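Long-range contacts in putative alpha-N-acetylgalactosaminidase (Bacillus halodurans C-125, PDB 3CC1), which probably hydrolyses terminal alpha-linked N-acetylgalactosamine residues from glycans, as a TIM-barrel glycoside hydrolase with a C-terminal beta-sandwich domain: residues M2-L7 with G267-D271; L10-M14 with L338-K343; K298-L302 with W327-L331; N306-I310 with Q423-L427; N347-Y351 with D387-I391. One frame throughout, in Å; residues are numbered along the deposited sequence.

Contact 1 (M2-L7 with G267-D271)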
# COMPACT_ATOMS: atom_id res chain seq x y z
N MSE A 2 -15.94 -12.54 -12.01
CA MSE A 2 -16.80 -12.72 -13.19
C MSE A 2 -16.24 -13.85 -14.02
O MSE A 2 -15.15 -13.73 -14.60
CB MSE A 2 -16.86 -11.44 -14.03
CG MSE A 2 -17.51 -11.59 -15.45
SE MSE A 2 -19.34 -12.28 -15.42
CE MSE A 2 -20.18 -10.90 -14.36
N GLU A 3 -16.97 -14.95 -14.07
CA GLU A 3 -16.42 -16.19 -14.66
C GLU A 3 -17.21 -16.79 -15.82
O GLU A 3 -17.03 -17.97 -16.15
CB GLU A 3 -16.31 -17.26 -13.57
CG GLU A 3 -15.28 -16.98 -12.46
CD GLU A 3 -15.11 -18.17 -11.52
OE1 GLU A 3 -15.71 -19.25 -11.77
OE2 GLU A 3 -14.37 -18.05 -10.52
N VAL A 4 -18.08 -15.99 -16.43
CA VAL A 4 -18.86 -16.42 -17.58
C VAL A 4 -18.55 -15.55 -18.80
O VAL A 4 -18.15 -14.41 -18.68
CB VAL A 4 -20.39 -16.46 -17.27
CG1 VAL A 4 -20.66 -17.50 -16.17
CG2 VAL A 4 -20.97 -15.03 -16.91
N ASN A 5 -18.75 -16.12 -19.98
CA ASN A 5 -18.49 -15.39 -21.23
C ASN A 5 -19.79 -14.80 -21.79
O ASN A 5 -19.77 -14.04 -22.76
CB ASN A 5 -17.86 -16.31 -22.26
CG ASN A 5 -18.83 -17.36 -22.76
OD1 ASN A 5 -19.29 -18.20 -21.98
ND2 ASN A 5 -19.17 -17.31 -24.04
N ARG A 6 -20.91 -15.19 -21.21
CA ARG A 6 -22.21 -14.68 -21.62
C ARG A 6 -23.00 -14.15 -20.47
O ARG A 6 -23.15 -14.77 -19.40
CB ARG A 6 -23.03 -15.75 -22.34
CG ARG A 6 -22.88 -15.68 -23.84
CD ARG A 6 -23.72 -16.71 -24.60
NE ARG A 6 -22.99 -17.13 -25.80
CZ ARG A 6 -22.94 -16.46 -26.96
NH1 ARG A 6 -23.63 -15.33 -27.16
NH2 ARG A 6 -22.19 -16.95 -27.95
N LEU A 7 -23.55 -12.97 -20.71
CA LEU A 7 -24.45 -12.31 -19.79
C LEU A 7 -25.67 -11.90 -20.60
O LEU A 7 -25.55 -11.28 -21.65
CB LEU A 7 -23.78 -11.11 -19.11
CG LEU A 7 -22.62 -11.39 -18.15
CD1 LEU A 7 -21.96 -10.09 -17.71
CD2 LEU A 7 -23.09 -12.20 -16.98
N GLY A 267 -22.69 -8.13 -11.64
CA GLY A 267 -22.90 -9.06 -12.75
C GLY A 267 -22.72 -8.39 -14.10
O GLY A 267 -23.50 -8.60 -15.02
N HIS A 268 -21.69 -7.56 -14.20
CA HIS A 268 -21.30 -6.95 -15.46
C HIS A 268 -19.87 -7.28 -15.76
O HIS A 268 -19.13 -7.73 -14.90
CB HIS A 268 -21.54 -5.43 -15.42
CG HIS A 268 -22.99 -5.07 -15.41
ND1 HIS A 268 -23.64 -4.62 -14.27
CD2 HIS A 268 -23.94 -5.15 -16.37
CE1 HIS A 268 -24.92 -4.43 -14.55
NE2 HIS A 268 -25.13 -4.74 -15.81
N TRP A 269 -19.47 -7.12 -17.00
CA TRP A 269 -18.07 -7.37 -17.39
C TRP A 269 -17.26 -6.29 -16.73
O TRP A 269 -17.75 -5.19 -16.57
CB TRP A 269 -17.81 -7.22 -18.90
CG TRP A 269 -18.79 -7.84 -19.77
CD1 TRP A 269 -19.69 -7.22 -20.60
CD2 TRP A 269 -18.98 -9.21 -19.91
NE1 TRP A 269 -20.45 -8.15 -21.25
CE2 TRP A 269 -20.03 -9.39 -20.84
CE3 TRP A 269 -18.38 -10.32 -19.35
CZ2 TRP A 269 -20.47 -10.62 -21.21
CZ3 TRP A 269 -18.82 -11.53 -19.73
CH2 TRP A 269 -19.85 -11.68 -20.64
N PRO A 270 -15.99 -6.59 -16.43
CA PRO A 270 -15.07 -5.54 -16.05
C PRO A 270 -14.58 -4.76 -17.28
O PRO A 270 -14.02 -5.34 -18.23
CB PRO A 270 -13.90 -6.30 -15.41
CG PRO A 270 -13.91 -7.64 -16.21
CD PRO A 270 -15.35 -7.92 -16.50
N ASP A 271 -14.77 -3.46 -17.22
CA ASP A 271 -14.25 -2.59 -18.24
C ASP A 271 -12.87 -2.06 -17.87
O ASP A 271 -12.75 -1.22 -16.98
CB ASP A 271 -15.21 -1.43 -18.47
CG ASP A 271 -14.82 -0.61 -19.72
OD1 ASP A 271 -13.84 -0.99 -20.44
OD2 ASP A 271 -15.50 0.41 -19.98

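Contact 2 (L10-M14 with L338-K343)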
# COMPACT_ATOMS: atom_id res chain seq x y z
N LEU A 10 -25.38 -12.40 -24.29
CA LEU A 10 -24.37 -11.70 -25.10
C LEU A 10 -22.99 -11.85 -24.51
O LEU A 10 -22.85 -12.10 -23.33
CB LEU A 10 -24.69 -10.22 -25.23
CG LEU A 10 -26.09 -9.96 -25.85
CD1 LEU A 10 -26.45 -8.50 -25.81
CD2 LEU A 10 -26.25 -10.55 -27.29
N THR A 11 -21.99 -11.71 -25.37
CA THR A 11 -20.61 -11.78 -25.01
C THR A 11 -20.05 -10.36 -24.91
O THR A 11 -20.75 -9.39 -25.18
CB THR A 11 -19.83 -12.60 -26.05
OG1 THR A 11 -19.88 -11.90 -27.30
CG2 THR A 11 -20.42 -14.02 -26.18
N PRO A 12 -18.82 -10.23 -24.43
CA PRO A 12 -18.32 -8.84 -24.23
C PRO A 12 -18.30 -8.08 -25.56
O PRO A 12 -17.90 -8.64 -26.57
CB PRO A 12 -16.91 -9.03 -23.69
CG PRO A 12 -16.94 -10.41 -23.02
CD PRO A 12 -17.99 -11.24 -23.73
N PRO A 13 -18.76 -6.82 -25.56
CA PRO A 13 -18.73 -6.03 -26.80
C PRO A 13 -17.32 -5.90 -27.38
O PRO A 13 -16.35 -5.70 -26.65
CB PRO A 13 -19.27 -4.66 -26.35
CG PRO A 13 -20.13 -4.96 -25.17
CD PRO A 13 -19.44 -6.10 -24.46
N MSE A 14 -17.27 -6.04 -28.69
CA MSE A 14 -16.09 -5.78 -29.49
C MSE A 14 -16.42 -4.73 -30.55
O MSE A 14 -17.41 -4.85 -31.30
CB MSE A 14 -15.63 -7.08 -30.19
CG MSE A 14 -15.14 -8.18 -29.23
SE MSE A 14 -14.71 -9.79 -30.14
CE MSE A 14 -13.43 -9.11 -31.45
N LEU A 338 -9.09 -13.93 -29.14
CA LEU A 338 -10.46 -13.44 -29.14
C LEU A 338 -11.37 -14.48 -28.54
O LEU A 338 -12.33 -14.18 -27.85
CB LEU A 338 -10.92 -13.10 -30.55
CG LEU A 338 -10.18 -11.94 -31.26
CD1 LEU A 338 -10.74 -11.77 -32.71
CD2 LEU A 338 -10.23 -10.67 -30.39
N SER A 339 -11.06 -15.74 -28.80
CA SER A 339 -11.86 -16.79 -28.24
C SER A 339 -11.76 -16.88 -26.69
O SER A 339 -12.73 -17.23 -25.99
CB SER A 339 -11.47 -18.09 -28.91
OG SER A 339 -12.03 -19.13 -28.17
N ILE A 340 -10.62 -16.50 -26.14
CA ILE A 340 -10.49 -16.40 -24.67
C ILE A 340 -11.48 -15.35 -24.16
O ILE A 340 -12.28 -15.61 -23.25
CB ILE A 340 -9.03 -16.10 -24.20
CG1 ILE A 340 -8.12 -17.25 -24.63
CG2 ILE A 340 -8.95 -15.89 -22.70
CD1 ILE A 340 -6.65 -16.97 -24.62
N ASN A 341 -11.42 -14.16 -24.76
CA ASN A 341 -12.29 -13.03 -24.35
C ASN A 341 -13.78 -13.33 -24.55
O ASN A 341 -14.66 -12.96 -23.73
CB ASN A 341 -11.93 -11.78 -25.15
CG ASN A 341 -12.80 -10.57 -24.80
OD1 ASN A 341 -13.79 -10.29 -25.48
ND2 ASN A 341 -12.43 -9.87 -23.75
N GLN A 342 -14.08 -14.05 -25.62
CA GLN A 342 -15.48 -14.23 -26.05
C GLN A 342 -16.14 -15.55 -25.58
O GLN A 342 -17.38 -15.65 -25.54
CB GLN A 342 -15.59 -14.17 -27.58
CG GLN A 342 -15.32 -12.79 -28.21
CD GLN A 342 -16.42 -11.80 -27.87
OE1 GLN A 342 -17.51 -11.91 -28.39
NE2 GLN A 342 -16.14 -10.87 -26.97
N LYS A 343 -15.30 -16.54 -25.26
CA LYS A 343 -15.81 -17.90 -25.01
C LYS A 343 -15.36 -18.58 -23.72
O LYS A 343 -15.98 -19.55 -23.29
CB LYS A 343 -15.45 -18.81 -26.20
CG LYS A 343 -16.12 -18.41 -27.52
CD LYS A 343 -17.63 -18.68 -27.50
CE LYS A 343 -18.37 -18.12 -28.73
NZ LYS A 343 -18.85 -16.71 -28.54

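Contact 3 (K298-L302 with W327-L331)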
# COMPACT_ATOMS: atom_id res chain seq x y z
N LYS A 298 5.57 -3.10 -28.16
CA LYS A 298 4.87 -4.32 -28.60
C LYS A 298 4.62 -5.28 -27.44
O LYS A 298 3.54 -5.86 -27.33
CB LYS A 298 5.66 -5.02 -29.68
CG LYS A 298 5.56 -4.31 -31.03
CD LYS A 298 6.37 -5.01 -32.10
CE LYS A 298 6.12 -4.32 -33.44
NZ LYS A 298 6.86 -5.08 -34.49
N ASP A 299 5.60 -5.43 -26.56
CA ASP A 299 5.43 -6.28 -25.40
C ASP A 299 4.24 -5.79 -24.52
O ASP A 299 3.42 -6.58 -24.00
CB ASP A 299 6.69 -6.36 -24.55
CG ASP A 299 7.75 -7.30 -25.11
OD1 ASP A 299 7.43 -8.08 -26.05
OD2 ASP A 299 8.90 -7.23 -24.57
N GLU A 300 4.20 -4.48 -24.32
CA GLU A 300 3.13 -3.87 -23.53
C GLU A 300 1.77 -4.02 -24.15
O GLU A 300 0.80 -4.20 -23.44
CB GLU A 300 3.44 -2.38 -23.28
CG GLU A 300 4.59 -2.22 -22.30
CD GLU A 300 5.13 -0.77 -22.25
OE1 GLU A 300 4.84 0.01 -23.17
OE2 GLU A 300 5.89 -0.46 -21.30
N GLN A 301 1.69 -3.88 -25.47
CA GLN A 301 0.44 -4.04 -26.20
C GLN A 301 -0.12 -5.48 -26.00
O GLN A 301 -1.31 -5.66 -25.70
CB GLN A 301 0.65 -3.74 -27.70
CG GLN A 301 1.02 -2.26 -28.03
CD GLN A 301 1.33 -2.04 -29.49
OE1 GLN A 301 0.62 -2.56 -30.37
NE2 GLN A 301 2.41 -1.28 -29.78
N LEU A 302 0.74 -6.48 -26.14
CA LEU A 302 0.33 -7.88 -25.90
C LEU A 302 -0.05 -8.13 -24.44
O LEU A 302 -0.98 -8.83 -24.17
CB LEU A 302 1.43 -8.86 -26.29
CG LEU A 302 1.75 -8.91 -27.78
CD1 LEU A 302 3.02 -9.71 -28.00
CD2 LEU A 302 0.64 -9.50 -28.59
N TRP A 327 1.29 -5.19 -38.01
CA TRP A 327 1.37 -5.56 -36.59
C TRP A 327 0.04 -5.30 -35.88
O TRP A 327 -0.50 -6.17 -35.18
CB TRP A 327 2.50 -4.82 -35.86
CG TRP A 327 2.37 -4.88 -34.36
CD1 TRP A 327 1.77 -3.95 -33.56
CD2 TRP A 327 2.79 -5.94 -33.50
NE1 TRP A 327 1.81 -4.36 -32.27
CE2 TRP A 327 2.42 -5.57 -32.19
CE3 TRP A 327 3.44 -7.16 -33.70
CZ2 TRP A 327 2.69 -6.37 -31.09
CZ3 TRP A 327 3.70 -7.96 -32.61
CH2 TRP A 327 3.32 -7.56 -31.31
N THR A 328 -0.50 -4.10 -36.03
CA THR A 328 -1.72 -3.73 -35.26
C THR A 328 -2.93 -4.59 -35.68
O THR A 328 -3.69 -5.07 -34.84
CB THR A 328 -2.01 -2.22 -35.33
OG1 THR A 328 -0.85 -1.50 -34.90
CG2 THR A 328 -3.22 -1.81 -34.42
N LEU A 329 -3.05 -4.83 -36.97
CA LEU A 329 -4.14 -5.64 -37.49
C LEU A 329 -4.04 -7.08 -36.96
O LEU A 329 -5.05 -7.74 -36.67
CB LEU A 329 -4.16 -5.61 -39.05
CG LEU A 329 -5.26 -6.47 -39.67
CD1 LEU A 329 -6.64 -6.03 -39.17
CD2 LEU A 329 -5.22 -6.48 -41.18
N SER A 330 -2.81 -7.56 -36.83
CA SER A 330 -2.59 -8.94 -36.35
C SER A 330 -3.00 -9.08 -34.88
O SER A 330 -3.47 -10.13 -34.50
CB SER A 330 -1.12 -9.36 -36.55
OG SER A 330 -0.30 -8.80 -35.53
N LEU A 331 -2.90 -8.00 -34.08
CA LEU A 331 -3.42 -8.02 -32.71
C LEU A 331 -4.93 -8.20 -32.63
O LEU A 331 -5.47 -8.58 -31.58
CB LEU A 331 -3.08 -6.72 -31.95
CG LEU A 331 -1.66 -6.33 -31.60
CD1 LEU A 331 -1.69 -5.09 -30.65
CD2 LEU A 331 -0.88 -7.40 -30.96
O HOH W 1 -0.60 -0.72 -32.18

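Contact 4 (N306-I310 with Q423-L427)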
# COMPACT_ATOMS: atom_id res chain seq x y z
N ASN A 306 -3.62 -9.41 -23.25
CA ASN A 306 -3.70 -10.67 -22.50
C ASN A 306 -4.61 -10.53 -21.27
O ASN A 306 -5.42 -11.39 -20.99
CB ASN A 306 -2.30 -11.16 -22.09
CG ASN A 306 -1.52 -11.78 -23.26
OD1 ASN A 306 -2.12 -12.31 -24.21
ND2 ASN A 306 -0.20 -11.72 -23.19
N LEU A 307 -4.45 -9.44 -20.54
CA LEU A 307 -5.24 -9.20 -19.34
C LEU A 307 -6.71 -8.93 -19.69
O LEU A 307 -7.64 -9.46 -19.04
CB LEU A 307 -4.64 -8.03 -18.51
CG LEU A 307 -5.51 -7.59 -17.32
CD1 LEU A 307 -5.66 -8.76 -16.35
CD2 LEU A 307 -4.97 -6.30 -16.59
N TRP A 308 -6.92 -8.08 -20.70
CA TRP A 308 -8.24 -7.73 -21.19
C TRP A 308 -8.96 -8.99 -21.69
O TRP A 308 -10.12 -9.18 -21.42
CB TRP A 308 -8.19 -6.74 -22.36
CG TRP A 308 -8.20 -5.23 -22.05
CD1 TRP A 308 -9.01 -4.32 -22.64
CD2 TRP A 308 -7.34 -4.48 -21.16
NE1 TRP A 308 -8.73 -3.06 -22.17
CE2 TRP A 308 -7.71 -3.13 -21.27
CE3 TRP A 308 -6.32 -4.83 -20.27
CZ2 TRP A 308 -7.08 -2.13 -20.55
CZ3 TRP A 308 -5.69 -3.81 -19.55
CH2 TRP A 308 -6.08 -2.49 -19.69
N ALA A 309 -8.24 -9.84 -22.39
CA ALA A 309 -8.82 -11.12 -22.88
C ALA A 309 -9.24 -12.03 -21.74
O ALA A 309 -10.37 -12.46 -21.68
CB ALA A 309 -7.82 -11.86 -23.79
N ILE A 310 -8.33 -12.27 -20.81
CA ILE A 310 -8.52 -13.28 -19.77
C ILE A 310 -9.55 -12.84 -18.73
O ILE A 310 -10.16 -13.69 -18.09
CB ILE A 310 -7.17 -13.63 -19.07
CG1 ILE A 310 -7.23 -15.03 -18.42
CG2 ILE A 310 -6.80 -12.56 -18.02
CD1 ILE A 310 -6.74 -16.12 -19.30
N GLN A 423 6.68 -7.85 -20.20
CA GLN A 423 6.34 -8.88 -21.14
C GLN A 423 5.48 -9.95 -20.48
O GLN A 423 5.61 -10.27 -19.30
CB GLN A 423 7.60 -9.48 -21.76
CG GLN A 423 7.31 -10.49 -22.86
CD GLN A 423 8.53 -11.07 -23.51
OE1 GLN A 423 9.47 -11.45 -22.85
NE2 GLN A 423 8.52 -11.14 -24.84
N SER A 424 4.62 -10.55 -21.28
CA SER A 424 3.74 -11.57 -20.80
C SER A 424 3.71 -12.74 -21.79
O SER A 424 4.23 -12.68 -22.90
CB SER A 424 2.33 -11.05 -20.58
OG SER A 424 1.79 -10.54 -21.78
N MSE A 425 3.09 -13.82 -21.35
CA MSE A 425 2.87 -14.96 -22.22
C MSE A 425 1.50 -15.53 -21.98
O MSE A 425 1.11 -15.82 -20.83
CB MSE A 425 3.90 -16.01 -21.91
CG MSE A 425 3.39 -17.34 -22.42
SE MSE A 425 3.99 -17.55 -24.27
CE MSE A 425 5.47 -18.40 -23.36
N MSE A 426 0.76 -15.74 -23.07
CA MSE A 426 -0.52 -16.43 -23.00
C MSE A 426 -0.36 -17.89 -23.45
O MSE A 426 0.06 -18.17 -24.59
CB MSE A 426 -1.57 -15.70 -23.83
CG MSE A 426 -2.93 -16.36 -23.81
SE MSE A 426 -3.84 -16.16 -22.13
CE MSE A 426 -4.75 -14.45 -22.42
N LEU A 427 -0.65 -18.81 -22.53
CA LEU A 427 -0.51 -20.24 -22.79
C LEU A 427 -1.86 -20.90 -22.97
O LEU A 427 -2.85 -20.55 -22.30
CB LEU A 427 0.24 -20.94 -21.66
CG LEU A 427 1.60 -20.41 -21.20
CD1 LEU A 427 1.95 -20.93 -19.84
CD2 LEU A 427 2.68 -20.82 -22.20
O HOH W 2 2.22 -12.16 -24.86

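Contact 5 (N347-Y351 with D387-I391)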
# COMPACT_ATOMS: atom_id res chain seq x y z
N ASN A 347 -12.85 -17.70 -15.42
CA ASN A 347 -11.83 -16.63 -15.47
C ASN A 347 -11.46 -16.16 -14.09
O ASN A 347 -12.32 -15.76 -13.31
CB ASN A 347 -12.34 -15.47 -16.31
CG ASN A 347 -12.79 -15.94 -17.67
OD1 ASN A 347 -13.84 -16.57 -17.77
ND2 ASN A 347 -11.97 -15.70 -18.70
N ARG A 348 -10.18 -16.26 -13.77
CA ARG A 348 -9.75 -16.12 -12.38
C ARG A 348 -8.30 -15.71 -12.21
O ARG A 348 -7.41 -16.05 -13.00
CB ARG A 348 -9.99 -17.43 -11.61
CG ARG A 348 -9.14 -18.62 -12.07
CD ARG A 348 -9.76 -19.91 -11.56
NE ARG A 348 -9.05 -21.11 -11.97
CZ ARG A 348 -9.15 -21.67 -13.15
NH1 ARG A 348 -9.89 -21.14 -14.10
NH2 ARG A 348 -8.49 -22.77 -13.40
N PHE A 349 -8.11 -14.92 -11.16
CA PHE A 349 -6.79 -14.48 -10.71
C PHE A 349 -6.10 -15.67 -10.00
O PHE A 349 -6.71 -16.30 -9.17
CB PHE A 349 -6.98 -13.28 -9.79
CG PHE A 349 -5.73 -12.84 -9.05
CD1 PHE A 349 -4.64 -12.37 -9.72
CD2 PHE A 349 -5.67 -12.91 -7.69
CE1 PHE A 349 -3.51 -11.99 -9.04
CE2 PHE A 349 -4.53 -12.52 -7.02
CZ PHE A 349 -3.45 -12.07 -7.72
N VAL A 350 -4.85 -16.00 -10.35
CA VAL A 350 -4.15 -17.18 -9.77
C VAL A 350 -3.13 -16.77 -8.69
O VAL A 350 -3.15 -17.29 -7.57
CB VAL A 350 -3.52 -18.08 -10.88
CG1 VAL A 350 -2.66 -19.17 -10.29
CG2 VAL A 350 -4.62 -18.64 -11.79
N TYR A 351 -2.24 -15.86 -9.01
CA TYR A 351 -1.26 -15.43 -8.06
C TYR A 351 -0.65 -14.08 -8.41
O TYR A 351 -0.67 -13.62 -9.53
CB TYR A 351 -0.14 -16.50 -7.83
CG TYR A 351 0.90 -16.66 -8.93
CD1 TYR A 351 1.78 -15.63 -9.26
CD2 TYR A 351 1.05 -17.85 -9.59
CE1 TYR A 351 2.73 -15.77 -10.25
CE2 TYR A 351 2.04 -18.02 -10.57
CZ TYR A 351 2.88 -16.98 -10.89
OH TYR A 351 3.88 -17.13 -11.82
N ASP A 387 -1.18 -27.77 -10.65
CA ASP A 387 -2.02 -27.77 -9.43
C ASP A 387 -2.67 -26.41 -9.15
O ASP A 387 -3.62 -26.32 -8.42
CB ASP A 387 -1.26 -28.30 -8.19
CG ASP A 387 0.10 -27.60 -7.94
OD1 ASP A 387 0.11 -26.40 -7.61
OD2 ASP A 387 1.14 -28.28 -8.06
N MSE A 388 -2.17 -25.36 -9.78
CA MSE A 388 -2.76 -24.02 -9.61
C MSE A 388 -4.03 -23.83 -10.42
O MSE A 388 -4.80 -22.89 -10.18
CB MSE A 388 -1.78 -22.95 -10.10
CG MSE A 388 -0.49 -22.85 -9.35
SE MSE A 388 0.69 -21.62 -10.33
CE MSE A 388 2.11 -21.59 -9.09
N VAL A 389 -4.22 -24.68 -11.42
CA VAL A 389 -5.34 -24.49 -12.36
C VAL A 389 -6.25 -25.71 -12.46
O VAL A 389 -7.12 -25.76 -13.31
CB VAL A 389 -4.87 -23.98 -13.73
CG1 VAL A 389 -4.15 -22.57 -13.54
CG2 VAL A 389 -3.97 -25.00 -14.44
N GLY A 390 -6.10 -26.66 -11.55
CA GLY A 390 -7.07 -27.75 -11.40
C GLY A 390 -6.77 -28.98 -12.23
O GLY A 390 -7.62 -29.85 -12.35
N ILE A 391 -5.55 -29.08 -12.77
CA ILE A 391 -5.20 -30.19 -13.69
C ILE A 391 -4.23 -31.14 -13.01
O ILE A 391 -3.29 -30.72 -12.35
CB ILE A 391 -4.62 -29.61 -15.03
CG1 ILE A 391 -5.67 -28.72 -15.70
CG2 ILE A 391 -4.14 -30.68 -15.99
CD1 ILE A 391 -5.18 -27.94 -16.94

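Contact 1 (M2-L7 with G267-D271)
The N-terminal arm of this TIM-barrel enzyme packs on a loop tryptophan through a CH-pi contact, and illustrates how loops can associate without a single shared hydrogen bond. Segment 2-7 precedes the first strand of the barrel, 14-17, and lies against the indole of Trp269, in the loop between helix 247-262 and strand 279-280. Leu7 covers one face of the ring: its CD1 lies 3.6 Å from the centroid of the Trp269 six-membered ring, 6° off the normal. Selenomethionine Met2 approaches the same ring obliquely as a Met-aromatic contact, SE 5.2 Å from the centroid. At the ring's edge Val4 O is 3.1 Å from Trp269 CZ3. The arm is held from outside too: Asn5 ND2 bonds to Gln342 O, and Glu3 forms a salt bridge with Arg348 of a second subunit. Where 267-271 begins, Gly267, at a positive phi, is met by two side chains: Met2 CE lies 3.6 Å from Gly267 C, and Leu7 CD1 3.4 Å from Gly267 O.

Contact 2 (L10-M14 with L338-K343)
A single glutamine amide can read both a hydroxyl and a backbone carbonyl, and Gln342 does so here. It lies near the C-terminal end of helix 335-343, and its folded side chain (chi1 and chi2 both m) brings the amide to the loop leading into barrel strand 14-17. Thr11 OG1 donates to Gln342 OE1 at 2.6 Å, while Gln342 NE2 donates to Pro12 O at 2.9 Å with an angle of 162°. The same nitrogen gives a second hydrogen bond within the helix, to Asn341 OD1 at 2.8 Å and 161°, so both amide hydrogens are used. Asn341 is satisfied in turn, its ND2 donating to Ser313 O, and its backbone O accepting from His312 ND1.

Van der Waals contacts surround this polar centre. Pro12 CG rests 3.5 Å from Asn341 O, the SE of selenomethionine Met14 is 3.5 Å from Gln342 CD, and in an apolar contact Met14 CE meets Leu338 CD2 at 3.7 Å. The end of the Lys343 side chain comes near Thr11, Lys343 NZ lying 3.9 Å from Thr11 CG2 and also close to the like charge of Arg6. Because Pro12 has no backbone hydrogen to donate, its carbonyl is its remaining backbone hydrogen-bonding group; the chemistry implies a directional attachment of the helix end to the loop that leads into the barrel's first strand, made through neutral groups rather than paired charges.

Contact 3 (K298-L302 with W327-L331)
Two nearly parallel helices meet here at the periphery of the barrel domain, with a tryptophan spanning the gap between them. The axes of the short segments 298-302 and 327-331 approach to 11.8 Å and cross at -17°, and Trp327, reaching across from its helix, has the largest area covered. Lys298 lays its aliphatic chain over one face of the indole, a CH-pi contact in which CG is 3.8 Å from the centroid of the Trp327 six-membered ring. At the ring's edge Trp327 NE1 donates to Gln301 OE1 (2.9 Å, 165°). That oxygen also accepts from a water, 2.9 Å from Gln301 OE1 and 2.8 Å from Thr328 OG1, which bridges the helices a second time. One turn on from Lys298, Leu302 CD1 reaches Trp327 CH2 at 4.0 Å and Leu302 CD2 packs on Leu331 CD2 at 3.5 Å. A glycerol, probably from the crystallisation liquor, binds Ser330 OG beside the tryptophan. Leu302 also touches Trp401, while on another side of helix 298-310 Asp299 forms a salt bridge with Lys420 and Glu300 bonds to His422; Lys420 and His422 precede strand 424-431, and helix 335-343 follows 326-332 in the chain.

Contact 4 (N306-I310 with Q423-L427)
Two residues, Met426 and Asn306, bury most of the surface here, and they show how a domain interface can combine an apolar side chain with a hydrogen-bonded polar one. Selenomethionine Met426, on strand 424-431, points at helix 298-310 and lies along its last turn. Its methyl CE reaches Asn306 O at 3.4 Å and Ala309 CB at 4.2 Å, while SE sits 4.1 Å from Ile310 CD1. Ile337 and Ile340 of helix 335-343 also touch Met426, so the side chain enters a pocket lined by two helices.

Asn306 supplies the polar half. Its ND2 donates to Ser424 OG (2.7 Å, 145°) and also to a water 3.0 Å from Asn306 ND2, which in turn donates to Ser424 O at 2.9 Å. Asn306 OD1 accepts from Trp401 NE1, so the whole amide is satisfied; Ser424 OG is shared with Thr303 OG1. Strand alternation explains the pattern: Ser424 and Met426 face the helix, whereas Met425 between them points away.

The segment axes make an angle of 35° and approach to 10.0 Å, with side chains filling the space between. A helix of the catalytic barrel laid against the sheet of the C-terminal beta sandwich that holds strand 424-431 is the two-domain architecture of the alpha-galactosidase and alpha-N-acetylgalactosaminidase family.

Contact 5 (N347-Y351 with D387-I391)
Val350, flanked by the larger Arg348 and Tyr351 on strand 345-353, outermost of its sheet within the chain, is the bump that meets the turn at 387-391. It sits in the notch between two successive residues, its CG1 3.9 Å from Met388 CB and its CG2 4.3 Å from Val389 CG1. To one side of it the long side chain of selenomethionine Met388 runs along the edge of Tyr351, SE 3.9 Å from Tyr351 CE2 and 5.0 Å from the ring centroid, a Met-aromatic contact. A classic beta bulge makes this possible: Val350 and Tyr351 both face Ala358 on the neighbouring strand of the C-terminal beta sandwich, and both consecutive side chains therefore point at the turn. Tyr351 OH is bonded to Gln383 O. On the far side of Val350, Arg348 extends past Val389, with NH2 3.8 Å from Val389 CB; its guanidinium bonds to Leu346 O and Asn362, and its NE forms a salt bridge with Glu3 of a second subunit. Val389 itself reaches inward onto Ala360, Val370 and Leu429.

In the fold
The contacts trace a path from the barrel into the beta sandwich. Contacts 1 and 2, with centres 10 Å apart, share the N-terminal arm, Asn5 O lying 3.5 Å from Pro12 CD. Contact 4 touches contact 2, Met426 SE lying 3.8 Å from Ile340 CD1, and shares helix 298-310 with contact 3, 12 Å away between centres. Contact 5 continues from contact 4 through Asn347 ND2 and Ile310 O, 2.8 Å apart. Contacts 1 and 5 both touch the second subunit, so the N-terminal arm and strand 345-353 lie at the subunit interface. The pocket of the bound polyether includes Gly336, on the helix used by contact 2, and Lys428 and Ser430, on the strand used by contact 4.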